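PDB 2HY5: intracellular sulfur oxidation protein dsrF from Allochromatium vinosum, which is of unknown function but belongs to the DsrF/TusC family and could be involved in the oxidation of intracellular sulfur. Local coordinates for residues V5-Y10 and D38-F43; Y10-A15 and V48-R53; A15-I20 and Q55-I60; L42-G47 and Y81-S86; I100-M105 and D112-V117. One frame throughout, in Å; residues are numbered along the deposited sequence.

Contact 1: residues V5-Y10 and D38-F43; sequences VKKFMY and DVCVLF
A beta-alpha-beta unit, strand 7-12, helix 21-32 and strand 38-43, brings its two strands together here as parallel neighbours, their axes 18° apart. Five backbone bonds prove the pairing, the donor coming alternately from either strand. The tightest is Phe8 N to Asp38 O at 2.7 Å, almost straight at hydrogen (170°) and nearly along the C=O axis; Tyr10 N reaches Cys40 O at 3.0 Å, and Tyr10 O takes Leu42 N at 2.9 Å. On the face bearing Lys7, Met9 and Cys40, Met9 CB rests 3.8 Å from Cys40 SG. Lys7 crosses Asp38 obliquely, its CD 3.6 Å from Asp38 OD1, while its bent chain carries NZ to a weak salt bridge with that oxygen, NZ itself being less surely placed. An alanine in place of Lys7 would lose that weak ion pair and would probably leave the strand start less well covered beside Asp38. On the opposite face the Tyr10 ring presents its edge to Val39, CE2 meeting CG1 at 3.4 Å, and Phe134 stacks on the same ring. Such parallel pairing is characteristic of the central strands of an alpha/beta fold, here a five-stranded parallel sheet.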
# COMPACT_ATOMS: atom_id res chain seq x y z
N VAL B 5 31.53 10.55 -4.75
CA VAL B 5 32.24 9.45 -5.47
C VAL B 5 31.22 8.59 -6.21
O VAL B 5 31.36 8.32 -7.40
CB VAL B 5 33.02 8.55 -4.49
CG1 VAL B 5 34.30 8.04 -5.14
CG2 VAL B 5 33.32 9.30 -3.20
N LYS B 6 30.19 8.17 -5.49
CA LYS B 6 29.15 7.33 -6.07
C LYS B 6 28.03 8.13 -6.72
O LYS B 6 27.81 9.30 -6.42
CB LYS B 6 28.53 6.43 -5.01
CG LYS B 6 29.39 5.24 -4.62
CD LYS B 6 28.61 4.32 -3.71
CE LYS B 6 29.41 3.08 -3.38
NZ LYS B 6 28.64 2.17 -2.49
N LYS B 7 27.33 7.46 -7.62
CA LYS B 7 26.20 8.04 -8.34
C LYS B 7 24.91 7.50 -7.73
O LYS B 7 24.62 6.31 -7.83
CB LYS B 7 26.28 7.66 -9.82
CG LYS B 7 25.02 7.98 -10.58
CD LYS B 7 24.64 9.42 -10.35
CE LYS B 7 23.24 9.71 -10.82
NZ LYS B 7 22.89 11.10 -10.48
N PHE B 8 24.15 8.39 -7.10
CA PHE B 8 22.89 8.01 -6.47
C PHE B 8 21.67 8.52 -7.23
O PHE B 8 21.62 9.69 -7.60
CB PHE B 8 22.81 8.55 -5.04
CG PHE B 8 23.69 7.84 -4.06
CD1 PHE B 8 23.88 8.35 -2.78
CD2 PHE B 8 24.32 6.64 -4.39
CE1 PHE B 8 24.68 7.68 -1.85
CE2 PHE B 8 25.12 5.97 -3.47
CZ PHE B 8 25.30 6.49 -2.20
N MET B 9 20.71 7.64 -7.47
CA MET B 9 19.48 8.02 -8.15
C MET B 9 18.32 7.90 -7.18
O MET B 9 18.22 6.92 -6.44
CB MET B 9 19.18 7.11 -9.36
CG MET B 9 17.80 7.37 -9.97
SD MET B 9 17.33 6.29 -11.34
CE MET B 9 18.23 7.03 -12.66
N TYR B 10 17.45 8.90 -7.16
CA TYR B 10 16.27 8.90 -6.31
C TYR B 10 15.10 8.71 -7.27
O TYR B 10 14.76 9.63 -8.01
CB TYR B 10 16.15 10.23 -5.57
CG TYR B 10 17.19 10.38 -4.49
CD1 TYR B 10 16.96 9.88 -3.21
CD2 TYR B 10 18.42 10.98 -4.75
CE1 TYR B 10 17.92 9.98 -2.21
CE2 TYR B 10 19.39 11.09 -3.75
CZ TYR B 10 19.13 10.58 -2.49
OH TYR B 10 20.08 10.67 -1.49
N ASP B 38 27.28 12.19 -6.16
CA ASP B 38 26.73 12.62 -7.45
C ASP B 38 25.27 12.19 -7.37
O ASP B 38 24.98 11.00 -7.28
CB ASP B 38 27.42 11.89 -8.60
CG ASP B 38 27.09 12.49 -9.95
OD1 ASP B 38 25.91 12.79 -10.20
OD2 ASP B 38 28.03 12.65 -10.77
N VAL B 39 24.36 13.16 -7.41
CA VAL B 39 22.94 12.85 -7.28
C VAL B 39 22.03 13.28 -8.43
O VAL B 39 22.24 14.30 -9.06
CB VAL B 39 22.37 13.50 -5.99
CG1 VAL B 39 20.87 13.25 -5.88
CG2 VAL B 39 23.11 12.97 -4.77
N CYS B 40 21.02 12.46 -8.69
CA CYS B 40 20.03 12.81 -9.70
C CYS B 40 18.69 12.34 -9.16
O CYS B 40 18.59 11.32 -8.48
CB CYS B 40 20.33 12.15 -11.06
SG CYS B 40 20.21 10.37 -11.13
N VAL B 41 17.66 13.13 -9.42
CA VAL B 41 16.32 12.81 -8.95
C VAL B 41 15.47 12.63 -10.19
O VAL B 41 15.38 13.53 -11.01
CB VAL B 41 15.75 13.95 -8.09
CG1 VAL B 41 14.40 13.53 -7.51
CG2 VAL B 41 16.72 14.29 -6.98
N LEU B 42 14.86 11.46 -10.31
CA LEU B 42 14.02 11.16 -11.47
C LEU B 42 12.56 11.00 -11.08
O LEU B 42 12.24 10.31 -10.11
CB LEU B 42 14.49 9.87 -12.15
CG LEU B 42 13.61 9.31 -13.27
CD1 LEU B 42 13.58 10.29 -14.44
CD2 LEU B 42 14.17 7.96 -13.73
N PHE B 43 11.69 11.66 -11.83
CA PHE B 43 10.26 11.56 -11.59
C PHE B 43 9.71 10.80 -12.78
O PHE B 43 9.82 11.24 -13.92
CB PHE B 43 9.63 12.95 -11.48
CG PHE B 43 10.13 13.73 -10.30
CD1 PHE B 43 11.33 14.43 -10.36
CD2 PHE B 43 9.41 13.74 -9.10
CE1 PHE B 43 11.82 15.11 -9.25
CE2 PHE B 43 9.89 14.42 -7.99
CZ PHE B 43 11.10 15.11 -8.06

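Contact 2: residues Y10-A15 and V48-R53; sequences YLNRKA and VYQLTR
Direct hydrogen bonding across the contact rests on one side-chain amide. Gln50 NE2 donates to the Lys14 carbonyl oxygen, NE2 to O 2.8 Å, with 161° at the hydrogen; the acceptor lies only 9° out of the amide plane, and the donor lies in the carbonyl plane. A water supplies the second polar link: it accepts from Gln50 NE2 at 2.9 Å and donates to Asn12 OD1 at 2.5 Å. With NE2 spent on both a carbonyl and a water, and Gln50 OE1 bonded to Tyr69 OH, the buried amide is fixed in rotation. The place is the C-terminal end of strand 7-12 in the parallel alpha/beta sheet, where the chain leaving the strand meets residues 48-50, which have helical backbone angles but not the regular helical bonds, with Leu51 N bonded to Val48 O at 3.2 Å. Van der Waals contact joins the two amide side chains, which cross at about a right angle with planes 60° apart; Asn12 CB comes 3.5 Å from Gln50 NE2, and its CG lies 3.8 Å from Gln50 OE1. Apolar contact is slight: Ala15 CB faces Tyr49 CB at 4.3 Å, and Tyr38 of a DsrH chain packs on Ala15 and stacks with the Tyr49 ring.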
# COMPACT_ATOMS: atom_id res chain seq x y z
N TYR B 10 17.45 8.90 -7.16
CA TYR B 10 16.27 8.90 -6.31
C TYR B 10 15.10 8.71 -7.27
O TYR B 10 14.76 9.63 -8.01
CB TYR B 10 16.15 10.23 -5.57
CG TYR B 10 17.19 10.38 -4.49
CD1 TYR B 10 16.96 9.88 -3.21
CD2 TYR B 10 18.42 10.98 -4.75
CE1 TYR B 10 17.92 9.98 -2.21
CE2 TYR B 10 19.39 11.09 -3.75
CZ TYR B 10 19.13 10.58 -2.49
OH TYR B 10 20.08 10.67 -1.49
N LEU B 11 14.52 7.52 -7.26
CA LEU B 11 13.41 7.18 -8.15
C LEU B 11 12.04 7.44 -7.54
O LEU B 11 11.58 6.68 -6.69
CB LEU B 11 13.52 5.71 -8.55
CG LEU B 11 12.45 5.13 -9.48
CD1 LEU B 11 12.47 5.85 -10.80
CD2 LEU B 11 12.72 3.64 -9.67
N ASN B 12 11.41 8.52 -7.99
CA ASN B 12 10.08 8.92 -7.51
C ASN B 12 9.01 8.50 -8.51
O ASN B 12 8.99 8.99 -9.64
CB ASN B 12 10.04 10.43 -7.31
CG ASN B 12 10.88 10.88 -6.14
OD1 ASN B 12 10.73 10.38 -5.03
ND2 ASN B 12 11.77 11.83 -6.38
N ARG B 13 8.11 7.62 -8.08
CA ARG B 13 7.06 7.13 -8.97
C ARG B 13 5.64 7.23 -8.42
O ARG B 13 4.69 6.84 -9.10
CB ARG B 13 7.34 5.66 -9.33
CG ARG B 13 8.59 5.45 -10.16
CD ARG B 13 8.80 3.97 -10.47
NE ARG B 13 7.63 3.39 -11.12
CZ ARG B 13 6.90 2.41 -10.59
NH1 ARG B 13 7.22 1.90 -9.41
NH2 ARG B 13 5.84 1.95 -11.24
N LYS B 14 5.48 7.76 -7.21
CA LYS B 14 4.15 7.87 -6.62
C LYS B 14 3.63 9.30 -6.53
O LYS B 14 4.40 10.25 -6.37
CB LYS B 14 4.14 7.22 -5.23
CG LYS B 14 4.49 5.74 -5.26
CD LYS B 14 4.48 5.14 -3.86
CE LYS B 14 4.94 3.69 -3.86
NZ LYS B 14 4.06 2.82 -4.69
N ALA B 15 2.32 9.44 -6.66
CA ALA B 15 1.68 10.75 -6.58
C ALA B 15 1.75 11.23 -5.14
O ALA B 15 1.78 10.42 -4.21
CB ALA B 15 0.22 10.65 -7.04
N VAL B 48 5.66 12.11 -11.63
CA VAL B 48 5.68 13.42 -12.28
C VAL B 48 4.65 14.35 -11.64
O VAL B 48 4.76 15.56 -11.73
CB VAL B 48 5.41 13.32 -13.80
CG1 VAL B 48 6.43 12.37 -14.44
CG2 VAL B 48 3.99 12.86 -14.08
N TYR B 49 3.64 13.77 -10.99
CA TYR B 49 2.61 14.57 -10.33
C TYR B 49 3.17 15.27 -9.10
O TYR B 49 2.58 16.23 -8.59
CB TYR B 49 1.44 13.67 -9.92
CG TYR B 49 0.46 13.37 -11.04
CD1 TYR B 49 -0.04 12.08 -11.23
CD2 TYR B 49 -0.01 14.39 -11.87
CE1 TYR B 49 -0.99 11.81 -12.21
CE2 TYR B 49 -0.96 14.13 -12.85
CZ TYR B 49 -1.44 12.84 -13.01
OH TYR B 49 -2.39 12.60 -13.97
N GLN B 50 4.31 14.80 -8.60
CA GLN B 50 4.92 15.42 -7.44
C GLN B 50 5.38 16.85 -7.75
O GLN B 50 5.52 17.68 -6.85
CB GLN B 50 6.13 14.61 -6.96
CG GLN B 50 5.78 13.26 -6.35
CD GLN B 50 7.01 12.56 -5.79
OE1 GLN B 50 7.97 13.22 -5.38
NE2 GLN B 50 6.98 11.24 -5.74
N LEU B 51 5.59 17.14 -9.03
CA LEU B 51 6.07 18.46 -9.43
C LEU B 51 5.03 19.42 -9.99
O LEU B 51 5.41 20.44 -10.57
CB LEU B 51 7.21 18.32 -10.44
CG LEU B 51 8.48 17.60 -9.96
CD1 LEU B 51 9.48 17.55 -11.10
CD2 LEU B 51 9.06 18.33 -8.76
N THR B 52 3.75 19.13 -9.83
CA THR B 52 2.73 20.03 -10.36
C THR B 52 2.77 21.38 -9.64
O THR B 52 3.08 21.46 -8.45
CB THR B 52 1.30 19.45 -10.23
OG1 THR B 52 1.02 19.20 -8.85
CG2 THR B 52 1.18 18.16 -11.02
N ARG B 53 2.45 22.43 -10.38
CA ARG B 53 2.46 23.77 -9.81
C ARG B 53 1.08 24.12 -9.26
O ARG B 53 0.07 23.53 -9.65
CB ARG B 53 2.87 24.79 -10.88
CG ARG B 53 1.88 24.91 -12.02
CD ARG B 53 2.47 25.58 -13.26
NE ARG B 53 3.07 26.88 -12.99
CZ ARG B 53 4.33 27.07 -12.61
NH1 ARG B 53 5.14 26.04 -12.44
NH2 ARG B 53 4.78 28.30 -12.39
O HOH W 1 8.61 9.59 -4.01

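Contact 3: residues A15-I20 and Q55-I60; sequences APYGTI and QDTKGI
Gln55 OE1 is the best-held polar atom, gripped across the contact by one hydrogen bond: Tyr17 OH donates to it at 2.9 Å, lying in the carbonyl plane with a C=O...donor angle of 151°. The oxygen also sits at the ring's edge, 3.3 Å from Tyr17 CE1, and the amide is turned 75° against the ring. Since Gln55 NE2 is bonded to Thr52 OG1, both ends of the amide have partners, which sets its flip. Around the phenol, Thr57 CG2 approaches obliquely to within 3.5 Å of Tyr17 CZ; Thr57 OG1 is turned to Met62 O instead. Farther back along the ring, Ile60 CD1 meets Tyr17 CD2 at 4.3 Å. Local turns shape both segments. Tyr17 has a positive phi of 73°, and a weak bond from Gly18 N to Pro16 O spans it, consistent with a gamma turn; on the other side Asp56 OD2 accepts from Lys58 N at 3.2 Å. Ala68 of a DsrH chain packs against Tyr17, Gln55 and Ile60, so the junction lies at a subunit interface. Two irregular connections of the alpha/beta fold are thus joined by side chains, the later one shaped by an Asx turn.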
# COMPACT_ATOMS: atom_id res chain seq x y z
N ALA B 15 2.32 9.44 -6.66
CA ALA B 15 1.68 10.75 -6.58
C ALA B 15 1.75 11.23 -5.14
O ALA B 15 1.78 10.42 -4.21
CB ALA B 15 0.22 10.65 -7.04
N PRO B 16 1.79 12.55 -4.94
CA PRO B 16 1.86 13.13 -3.60
C PRO B 16 0.52 13.08 -2.85
O PRO B 16 -0.54 12.92 -3.46
CB PRO B 16 2.31 14.56 -3.88
CG PRO B 16 1.61 14.87 -5.15
CD PRO B 16 1.84 13.61 -5.97
N TYR B 17 0.61 13.18 -1.52
CA TYR B 17 -0.53 13.20 -0.61
C TYR B 17 -1.31 11.91 -0.36
O TYR B 17 -1.69 11.65 0.78
CB TYR B 17 -1.49 14.32 -1.02
CG TYR B 17 -0.81 15.66 -1.09
CD1 TYR B 17 -0.61 16.30 -2.31
CD2 TYR B 17 -0.30 16.26 0.06
CE1 TYR B 17 0.08 17.51 -2.38
CE2 TYR B 17 0.39 17.47 -0.00
CZ TYR B 17 0.58 18.08 -1.23
OH TYR B 17 1.29 19.26 -1.30
N GLY B 18 -1.56 11.13 -1.40
CA GLY B 18 -2.28 9.87 -1.22
C GLY B 18 -1.51 8.96 -0.29
O GLY B 18 -2.08 8.15 0.46
N THR B 19 -0.18 9.07 -0.36
CA THR B 19 0.73 8.31 0.48
C THR B 19 1.83 9.26 0.92
O THR B 19 1.97 10.35 0.37
CB THR B 19 1.37 7.12 -0.26
OG1 THR B 19 2.01 7.58 -1.46
CG2 THR B 19 0.33 6.06 -0.61
N ILE B 20 2.62 8.85 1.89
CA ILE B 20 3.68 9.71 2.39
C ILE B 20 4.98 9.57 1.62
O ILE B 20 5.91 10.35 1.83
CB ILE B 20 3.94 9.41 3.89
CG1 ILE B 20 4.71 10.57 4.53
CG2 ILE B 20 4.71 8.11 4.04
CD1 ILE B 20 4.85 10.46 6.03
N GLN B 55 -0.25 23.75 -6.11
CA GLN B 55 -0.89 22.86 -5.16
C GLN B 55 -1.41 23.69 -3.98
O GLN B 55 -0.71 24.57 -3.48
CB GLN B 55 0.11 21.81 -4.67
CG GLN B 55 0.46 20.76 -5.71
CD GLN B 55 1.56 19.82 -5.25
OE1 GLN B 55 1.89 19.77 -4.06
NE2 GLN B 55 2.12 19.05 -6.18
N ASP B 56 -2.65 23.41 -3.57
CA ASP B 56 -3.29 24.11 -2.45
C ASP B 56 -3.94 23.05 -1.57
O ASP B 56 -4.97 22.48 -1.92
CB ASP B 56 -4.35 25.08 -2.97
CG ASP B 56 -5.10 25.80 -1.86
OD1 ASP B 56 -5.91 26.69 -2.18
OD2 ASP B 56 -4.88 25.47 -0.67
N THR B 57 -3.35 22.80 -0.40
CA THR B 57 -3.82 21.76 0.51
C THR B 57 -4.73 22.16 1.67
O THR B 57 -5.01 21.33 2.53
CB THR B 57 -2.63 21.02 1.11
OG1 THR B 57 -1.87 21.93 1.92
CG2 THR B 57 -1.74 20.46 0.00
N LYS B 58 -5.18 23.40 1.72
CA LYS B 58 -6.04 23.81 2.83
C LYS B 58 -7.33 22.99 2.93
O LYS B 58 -7.87 22.80 4.02
CB LYS B 58 -6.37 25.30 2.71
CG LYS B 58 -5.16 26.20 2.88
CD LYS B 58 -5.54 27.67 2.88
CE LYS B 58 -4.33 28.56 3.11
NZ LYS B 58 -4.70 30.01 3.14
N GLY B 59 -7.81 22.50 1.79
CA GLY B 59 -9.03 21.72 1.79
C GLY B 59 -8.91 20.31 2.34
O GLY B 59 -9.92 19.72 2.74
N ILE B 60 -7.70 19.75 2.37
CA ILE B 60 -7.52 18.39 2.88
C ILE B 60 -6.89 18.33 4.26
O ILE B 60 -6.60 17.25 4.77
CB ILE B 60 -6.68 17.52 1.91
CG1 ILE B 60 -5.31 18.13 1.67
CG2 ILE B 60 -7.43 17.34 0.60
CD1 ILE B 60 -4.36 17.23 0.92

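Contact 4: residues L42-G47 and Y81-S86; sequences LFLDDG and YVDRDS
Ser86 OG stands at the centre of the first shell, accepting the Asp45 N-H at 2.8 Å while Leu44 CD1 packs 3.4 Å away from it. Beside it two backbone bonds extend the parallel pairing of the strands: Phe43 N to Tyr81 O at 2.8 Å, and Asp83 N to Phe43 O at 3.1 Å with 168° at hydrogen. Leu42 CD1 adds an apolar touch on Tyr81 CB at 3.7 Å. What positions Ser86 is Asp83, the N-cap residue of helix 84-89. Its OD2 takes two donors, Ser86 OG at 2.7 Å along the anti lone pair and Ser86 N at 2.9 Å from above the carboxylate plane. The helix start probably favours the charged form of this carboxylate. An alanine here would remove both bonds and would probably loosen the helix start and the hydroxyl that receives Asp45 N. Asp45 in turn pairs through OD2 with Arg13 and with Ser19 of a DsrH chain. Strand 79-83 lies between 38-43 and 115-118; Val123 of helix 120-129 covers Leu42 and Asp83, while Phe43, on the other face of the sheet, packs against Gln50 and Leu51.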
# COMPACT_ATOMS: atom_id res chain seq x y z
N LEU B 42 14.86 11.46 -10.31
CA LEU B 42 14.02 11.16 -11.47
C LEU B 42 12.56 11.00 -11.08
O LEU B 42 12.24 10.31 -10.11
CB LEU B 42 14.49 9.87 -12.15
CG LEU B 42 13.61 9.31 -13.27
CD1 LEU B 42 13.58 10.29 -14.44
CD2 LEU B 42 14.17 7.96 -13.73
N PHE B 43 11.69 11.66 -11.83
CA PHE B 43 10.26 11.56 -11.59
C PHE B 43 9.71 10.80 -12.78
O PHE B 43 9.82 11.24 -13.92
CB PHE B 43 9.63 12.95 -11.48
CG PHE B 43 10.13 13.73 -10.30
CD1 PHE B 43 11.33 14.43 -10.36
CD2 PHE B 43 9.41 13.74 -9.10
CE1 PHE B 43 11.82 15.11 -9.25
CE2 PHE B 43 9.89 14.42 -7.99
CZ PHE B 43 11.10 15.11 -8.06
N LEU B 44 9.13 9.64 -12.49
CA LEU B 44 8.58 8.76 -13.50
C LEU B 44 7.18 8.31 -13.11
O LEU B 44 6.84 8.28 -11.92
CB LEU B 44 9.50 7.55 -13.66
CG LEU B 44 9.05 6.36 -14.51
CD1 LEU B 44 8.95 6.77 -15.97
CD2 LEU B 44 10.03 5.21 -14.33
N ASP B 45 6.38 7.95 -14.10
CA ASP B 45 5.01 7.51 -13.84
C ASP B 45 4.28 8.55 -13.00
O ASP B 45 4.41 9.75 -13.27
CB ASP B 45 5.02 6.14 -13.15
CG ASP B 45 5.57 5.04 -14.06
OD1 ASP B 45 5.28 5.06 -15.27
OD2 ASP B 45 6.29 4.14 -13.56
N ASP B 46 3.54 8.14 -11.97
CA ASP B 46 2.82 9.12 -11.16
C ASP B 46 3.74 10.06 -10.40
O ASP B 46 3.29 11.04 -9.81
CB ASP B 46 1.86 8.44 -10.18
CG ASP B 46 0.56 7.99 -10.85
OD1 ASP B 46 0.29 8.44 -11.98
OD2 ASP B 46 -0.18 7.20 -10.22
N GLY B 47 5.04 9.76 -10.40
CA GLY B 47 5.98 10.62 -9.73
C GLY B 47 6.02 12.01 -10.35
O GLY B 47 6.36 12.99 -9.69
N TYR B 81 15.30 15.08 -13.31
CA TYR B 81 14.71 14.60 -14.56
C TYR B 81 13.26 14.20 -14.47
O TYR B 81 12.80 13.67 -13.45
CB TYR B 81 15.51 13.41 -15.09
CG TYR B 81 16.99 13.67 -15.27
CD1 TYR B 81 17.92 13.22 -14.33
CD2 TYR B 81 17.45 14.37 -16.38
CE1 TYR B 81 19.28 13.44 -14.50
CE2 TYR B 81 18.81 14.60 -16.56
CZ TYR B 81 19.72 14.14 -15.62
OH TYR B 81 21.06 14.37 -15.81
N VAL B 82 12.53 14.42 -15.56
CA VAL B 82 11.11 14.08 -15.64
C VAL B 82 10.88 13.31 -16.93
O VAL B 82 11.25 13.77 -18.01
CB VAL B 82 10.24 15.35 -15.63
CG1 VAL B 82 8.76 14.96 -15.67
CG2 VAL B 82 10.54 16.16 -14.38
N ASP B 83 10.27 12.13 -16.82
CA ASP B 83 9.99 11.28 -17.97
C ASP B 83 8.94 11.89 -18.89
O ASP B 83 7.81 12.09 -18.49
CB ASP B 83 9.52 9.90 -17.49
CG ASP B 83 9.29 8.93 -18.63
OD1 ASP B 83 10.25 8.65 -19.37
OD2 ASP B 83 8.14 8.46 -18.78
N ARG B 84 9.31 12.16 -20.14
CA ARG B 84 8.37 12.78 -21.07
C ARG B 84 7.14 11.93 -21.37
O ARG B 84 6.04 12.45 -21.54
CB ARG B 84 9.07 13.18 -22.38
CG ARG B 84 9.31 12.05 -23.37
CD ARG B 84 10.19 12.54 -24.52
NE ARG B 84 9.58 13.63 -25.28
CZ ARG B 84 8.71 13.46 -26.28
NH1 ARG B 84 8.34 12.24 -26.64
NH2 ARG B 84 8.21 14.51 -26.91
N ASP B 85 7.31 10.61 -21.44
CA ASP B 85 6.18 9.74 -21.73
C ASP B 85 5.15 9.78 -20.61
O ASP B 85 3.95 9.74 -20.86
CB ASP B 85 6.68 8.31 -21.95
CG ASP B 85 7.49 8.17 -23.23
OD1 ASP B 85 8.14 7.12 -23.42
OD2 ASP B 85 7.46 9.11 -24.05
N SER B 86 5.63 9.87 -19.37
CA SER B 86 4.75 9.94 -18.21
C SER B 86 3.92 11.22 -18.24
O SER B 86 2.73 11.21 -17.92
CB SER B 86 5.56 9.88 -16.93
OG SER B 86 6.25 8.64 -16.84

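Contact 5: residues I100-M105 and D112-V117; sequences IAFEDM and DNIVEV
Two flat groups take part, and they are used differently. The Asn113 amide is engaged on both faces through its oxygen: Ile100 N approaches OD1 at 2.8 Å from 46° out of the carbonyl plane, and Val115 N approaches OD1 at 3.0 Å from the opposite face, 64° out. Neither donor lies on a lone pair, yet the first bond is nearly straight, with 172° at hydrogen. Ile114 CG2 lies oblique to the Phe102 ring; the closest approach is by Phe102 CB, off the ring, 3.6 Å from that methyl. Asn113 gets its oxygen there because CG is anti to its own backbone N; the bond to Val115 N, two residues on, makes an Asx turn, so one side-chain atom both shapes the turn and ties it to the segment 100-105.

The backbone adds a second tie, Ile114 N to Ile100 O at 2.8 Å, the donor in the carbonyl plane. The same oxygen is flanked by Asn113 CA at 3.2 Å and Ile114 CG1 at 3.1 Å, a tight approach for a branch in the crowded position between its own N and carbonyl carbon. Apolar contacts finish the join: Ile100 CG2 meets Ile114 CD1, and Ile100 CD1 meets Val115 CG2, each pair 3.7 Å apart and crossing obliquely.

Beyond Ile100 the chain enters strand 102-103, antiparallel to 110-111, with Phe102 bonded to Phe111 through the backbone. After the turn it becomes strand 115-118, an outermost strand of the parallel sheet in this chain, next to 79-83, whose Ile80 packs against Ile100 and Ile114.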
# COMPACT_ATOMS: atom_id res chain seq x y z
N ILE B 100 12.60 24.81 -10.79
CA ILE B 100 13.53 24.63 -9.69
C ILE B 100 14.83 25.32 -10.07
O ILE B 100 15.54 24.88 -10.97
CB ILE B 100 13.77 23.13 -9.41
CG1 ILE B 100 12.45 22.48 -9.00
CG2 ILE B 100 14.84 22.97 -8.33
CD1 ILE B 100 12.56 20.97 -8.74
N ALA B 101 15.13 26.41 -9.37
CA ALA B 101 16.33 27.20 -9.63
C ALA B 101 17.60 26.56 -9.09
O ALA B 101 17.57 25.74 -8.18
CB ALA B 101 16.17 28.60 -9.05
N PHE B 102 18.73 26.96 -9.66
CA PHE B 102 20.03 26.46 -9.24
C PHE B 102 21.07 27.55 -9.41
O PHE B 102 21.20 28.13 -10.49
CB PHE B 102 20.43 25.23 -10.07
CG PHE B 102 21.81 24.70 -9.75
CD1 PHE B 102 22.94 25.25 -10.35
CD2 PHE B 102 21.98 23.67 -8.83
CE1 PHE B 102 24.22 24.77 -10.04
CE2 PHE B 102 23.25 23.19 -8.51
CZ PHE B 102 24.37 23.74 -9.12
N GLU B 103 21.80 27.83 -8.35
CA GLU B 103 22.84 28.84 -8.41
C GLU B 103 24.05 28.38 -7.62
O GLU B 103 23.92 27.78 -6.55
CB GLU B 103 22.35 30.19 -7.88
CG GLU B 103 22.19 30.25 -6.37
CD GLU B 103 21.96 31.67 -5.88
OE1 GLU B 103 21.84 31.86 -4.65
OE2 GLU B 103 21.89 32.59 -6.72
N ASP B 104 25.23 28.64 -8.17
CA ASP B 104 26.49 28.27 -7.53
C ASP B 104 27.34 29.53 -7.54
O ASP B 104 27.76 30.01 -8.60
CB ASP B 104 27.17 27.15 -8.31
CG ASP B 104 28.45 26.67 -7.63
OD1 ASP B 104 29.39 27.48 -7.49
OD2 ASP B 104 28.50 25.49 -7.25
N MET B 105 27.59 30.07 -6.36
CA MET B 105 28.37 31.30 -6.22
C MET B 105 29.77 31.20 -6.80
O MET B 105 30.30 32.18 -7.33
CB MET B 105 28.46 31.68 -4.74
CG MET B 105 28.90 33.12 -4.50
SD MET B 105 27.70 34.32 -5.10
CE MET B 105 28.30 34.61 -6.77
N ASP B 112 17.28 29.59 -13.83
CA ASP B 112 15.91 29.77 -13.34
C ASP B 112 15.23 28.42 -13.15
O ASP B 112 14.35 28.27 -12.30
CB ASP B 112 15.11 30.61 -14.35
CG ASP B 112 15.68 32.00 -14.52
OD1 ASP B 112 16.90 32.18 -14.33
OD2 ASP B 112 14.91 32.91 -14.87
N ASN B 113 15.61 27.43 -13.95
CA ASN B 113 15.01 26.11 -13.85
C ASN B 113 15.93 25.03 -14.38
O ASN B 113 16.44 25.12 -15.50
CB ASN B 113 13.68 26.08 -14.61
CG ASN B 113 12.94 24.76 -14.46
OD1 ASN B 113 13.13 24.04 -13.47
ND2 ASN B 113 12.09 24.44 -15.43
N ILE B 114 16.16 24.01 -13.57
CA ILE B 114 17.01 22.91 -13.99
C ILE B 114 16.22 21.63 -14.24
O ILE B 114 16.79 20.60 -14.60
CB ILE B 114 18.14 22.65 -12.96
CG1 ILE B 114 17.60 22.63 -11.54
CG2 ILE B 114 19.20 23.73 -13.09
CD1 ILE B 114 16.66 21.49 -11.23
N VAL B 115 14.90 21.68 -14.06
CA VAL B 115 14.07 20.51 -14.30
C VAL B 115 14.14 20.20 -15.80
O VAL B 115 13.79 21.04 -16.64
CB VAL B 115 12.60 20.76 -13.90
CG1 VAL B 115 11.75 19.55 -14.28
CG2 VAL B 115 12.51 21.01 -12.41
N GLU B 116 14.59 19.00 -16.12
CA GLU B 116 14.72 18.59 -17.51
C GLU B 116 13.83 17.41 -17.89
O GLU B 116 13.85 16.37 -17.25
CB GLU B 116 16.17 18.24 -17.81
CG GLU B 116 16.39 17.69 -19.21
CD GLU B 116 17.85 17.47 -19.54
OE1 GLU B 116 18.51 16.67 -18.85
OE2 GLU B 116 18.34 18.12 -20.48
N VAL B 117 13.06 17.59 -18.96
CA VAL B 117 12.19 16.54 -19.46
C VAL B 117 13.01 15.69 -20.43
O VAL B 117 13.63 16.21 -21.36
CB VAL B 117 10.97 17.15 -20.20
CG1 VAL B 117 10.13 16.05 -20.81
CG2 VAL B 117 10.15 17.97 -19.22

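How the contacts relate
Contacts 1, 4 and 5 follow the parallel sheet across: contact 1 pairs strands 7-12 and 38-43, contact 4 pairs 38-43 and 79-83, and Val82 N to Glu116 O, 2.9 Å, carries it on to contact 5. Contacts 1 and 4 share Leu42 and Phe43, with centres about 15 Å apart. Contact 2 lies at the C-terminal end of strand 7-12, beside that of 38-43, its centre only about 7 Å from that of contact 4; the Arg13 NE to Asp45 OD2 salt bridge, 2.9 Å, joins the two. Contact 3 continues outward from contact 2 through Ala15, their centres about 12 Å apart. It is about 25 Å, centre to centre, from both contact 1 and contact 5, and touches neither.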